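Local coordinates for putative short-chain dehydrogenase/reductase (Corynebacterium glutamicum, PDB 3E9N), which is of unproven function but probably acts as an NAD(P)-dependent oxidoreductase of the short-chain dehydrogenase/reductase family, perhaps reducing acetoacetyl-CoA, at residues A[30-35]-A[68-73]. Residues are numbered along the deposited sequence; the frame is centred on the assembly and turned at random.
Sequences IVYALG and DKLKNL
In the Rossmann fold of this member of the short-chain dehydrogenase/reductase family, the second strand, 30-35, packs against the loop that leads from helix 57-63 to strand 78-81. Tyr32 meets Leu70 and Leu73, and Leu34 meets Leu70. The contact is apolar. Tyr32 lies at its middle and points toward the loop. Its CG stands anti to the carbonyl carbon, beside the backbone N (chi1 -60°), which sets the ring alongside Leu73. Leu73 puts CD1 over one face of the ring, a CH-pi contact 4.2 Å from CD1 to the Tyr32 ring centroid. The methyl is 20° off the ring normal and shifted toward the rim, near CD2 and CE2. The other Leu73 methyl, CD2, lies 3.6 Å from Tyr32 OH and also touches CZ, so the two branches of one leucine follow the ring out to its hydroxyl. Leu70 meets the root of the same side chain: its CD2 is 3.7 Å from Tyr32 CB. These two side chains slide past each other in opposite directions. The other branch of Leu70 turns to Leu34. There the two leucines meet tip to tip, with Leu70 CD1 4.0 Å from Leu34 CD2 and almost as near to CD1.

A type I turn from Leu70 to Leu73 brings both loop leucines to the strand. Its closing bond, Leu73 N to Leu70 O, is weak.

Strand 30-35 runs between strands 7-11 and 50-54 of the parallel sheet. Ile7 and Glu51 touch Tyr32, while Val9 and Ile53 touch both Leu34 and Leu70. The loop thus covers part of one face of the sheet, over these three strands. On the other face, helix 16-25 packs on Val31 and Ala33.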
loop_
_atom_site.group_PDB
_atom_site.type_symbol
_atom_site.label_atom_id
_atom_site.label_comp_id
_atom_site.label_asym_id
_atom_site.label_seq_id
_atom_site.Cartn_x
_atom_site.Cartn_y
_atom_site.Cartn_z
ATOM N N ILE A 30 32.063 -8.740 15.268
ATOM C CA ILE A 30 32.687 -7.535 15.783
ATOM C C ILE A 30 31.772 -6.387 15.386
ATOM O O ILE A 30 31.470 -6.210 14.220
ATOM C CB ILE A 30 34.089 -7.314 15.087
ATOM C CG1 ILE A 30 35.094 -8.391 15.535
ATOM C CG2 ILE A 30 34.687 -5.926 15.408
ATOM C CD1 ILE A 30 35.727 -9.105 14.333
ATOM N N VAL A 31 31.295 -5.616 16.346
ATOM C CA VAL A 31 30.286 -4.592 16.072
ATOM C C VAL A 31 30.844 -3.171 16.170
ATOM O O VAL A 31 31.297 -2.744 17.254
ATOM C CB VAL A 31 29.123 -4.674 17.093
ATOM C CG1 VAL A 31 28.120 -3.570 16.836
ATOM C CG2 VAL A 31 28.440 -6.035 17.064
ATOM N N TYR A 32 30.796 -2.427 15.065
ATOM C CA TYR A 32 31.031 -0.984 15.141
ATOM C C TYR A 32 29.775 -0.249 15.501
ATOM O O TYR A 32 28.878 -0.116 14.699
ATOM C CB TYR A 32 31.622 -0.456 13.869
ATOM C CG TYR A 32 32.939 -1.141 13.583
ATOM C CD1 TYR A 32 34.167 -0.538 13.913
ATOM C CD2 TYR A 32 32.957 -2.407 13.036
ATOM C CE1 TYR A 32 35.384 -1.187 13.664
ATOM C CE2 TYR A 32 34.139 -3.047 12.787
ATOM C CZ TYR A 32 35.351 -2.443 13.098
ATOM O OH TYR A 32 36.500 -3.136 12.831
ATOM N N ALA A 33 29.743 0.237 16.731
ATOM C CA ALA A 33 28.588 0.856 17.309
ATOM C C ALA A 33 28.699 2.395 17.351
ATOM O O ALA A 33 29.331 2.967 18.270
ATOM C CB ALA A 33 28.402 0.308 18.706
ATOM N N LEU A 34 28.075 3.057 16.382
ATOM C CA LEU A 34 28.071 4.515 16.299
ATOM C C LEU A 34 26.970 5.161 17.128
ATOM O O LEU A 34 25.772 4.877 16.944
ATOM C CB LEU A 34 27.928 4.991 14.859
ATOM C CG LEU A 34 29.125 4.819 13.938
ATOM C CD1 LEU A 34 29.232 3.338 13.641
ATOM C CD2 LEU A 34 28.943 5.636 12.645
ATOM N N GLY A 35 27.364 6.065 18.010
ATOM C CA GLY A 35 26.411 6.606 18.972
ATOM C C GLY A 35 26.808 7.965 19.518
ATOM O O GLY A 35 27.924 8.438 19.282
ATOM N N ASP A 68 35.475 8.138 9.409
ATOM C CA ASP A 68 36.864 7.627 9.251
ATOM C C ASP A 68 37.081 6.211 9.784
ATOM O O ASP A 68 37.702 5.388 9.101
ATOM C CB ASP A 68 37.887 8.567 9.908
ATOM C CG ASP A 68 38.213 9.829 9.049
ATOM O OD1 ASP A 68 38.066 9.902 7.771
ATOM O OD2 ASP A 68 38.634 10.786 9.709
ATOM N N LYS A 69 36.581 5.931 10.987
ATOM C CA LYS A 69 36.760 4.626 11.592
ATOM C C LYS A 69 35.996 3.473 10.889
ATOM O O LYS A 69 36.179 2.312 11.244
ATOM C CB LYS A 69 36.385 4.661 13.063
ATOM C CG LYS A 69 37.509 5.204 14.018
ATOM C CD LYS A 69 36.876 5.846 15.309
ATOM C CE LYS A 69 37.891 5.969 16.514
ATOM N NZ LYS A 69 37.523 4.956 17.633
ATOM N N LEU A 70 35.202 3.793 9.868
ATOM C CA LEU A 70 34.505 2.734 9.126
ATOM C C LEU A 70 35.159 2.627 7.788
ATOM O O LEU A 70 34.833 1.720 6.998
ATOM C CB LEU A 70 33.000 3.005 8.924
ATOM C CG LEU A 70 32.109 3.069 10.174
ATOM C CD1 LEU A 70 30.600 3.350 9.775
ATOM C CD2 LEU A 70 32.237 1.820 11.021
ATOM N N LYS A 71 36.070 3.547 7.514
ATOM C CA LYS A 71 36.647 3.587 6.167
ATOM C C LYS A 71 37.546 2.384 5.800
ATOM O O LYS A 71 37.670 2.035 4.630
ATOM C CB LYS A 71 37.405 4.886 5.946
ATOM C CG LYS A 71 36.565 5.988 5.301
ATOM C CD LYS A 71 37.099 7.366 5.755
ATOM C CE LYS A 71 36.250 8.515 5.215
ATOM N NZ LYS A 71 37.031 9.784 5.226
ATOM N N ASN A 72 38.139 1.744 6.794
ATOM C CA ASN A 72 39.032 0.650 6.532
ATOM C C ASN A 72 38.303 -0.675 6.365
ATOM O O ASN A 72 38.933 -1.638 6.097
ATOM C CB ASN A 72 40.054 0.537 7.703
ATOM C CG ASN A 72 39.494 -0.239 8.871
ATOM O OD1 ASN A 72 39.566 -1.467 8.908
ATOM N ND2 ASN A 72 38.881 0.458 9.810
ATOM N N LEU A 73 36.989 -0.745 6.566
ATOM C CA LEU A 73 36.244 -2.041 6.453
ATOM C C LEU A 73 36.072 -2.441 5.032
ATOM O O LEU A 73 35.561 -1.685 4.239
ATOM C CB LEU A 73 34.866 -1.977 7.137
ATOM C CG LEU A 73 34.932 -1.516 8.590
ATOM C CD1 LEU A 73 33.548 -1.297 9.275
ATOM C CD2 LEU A 73 35.825 -2.486 9.349
#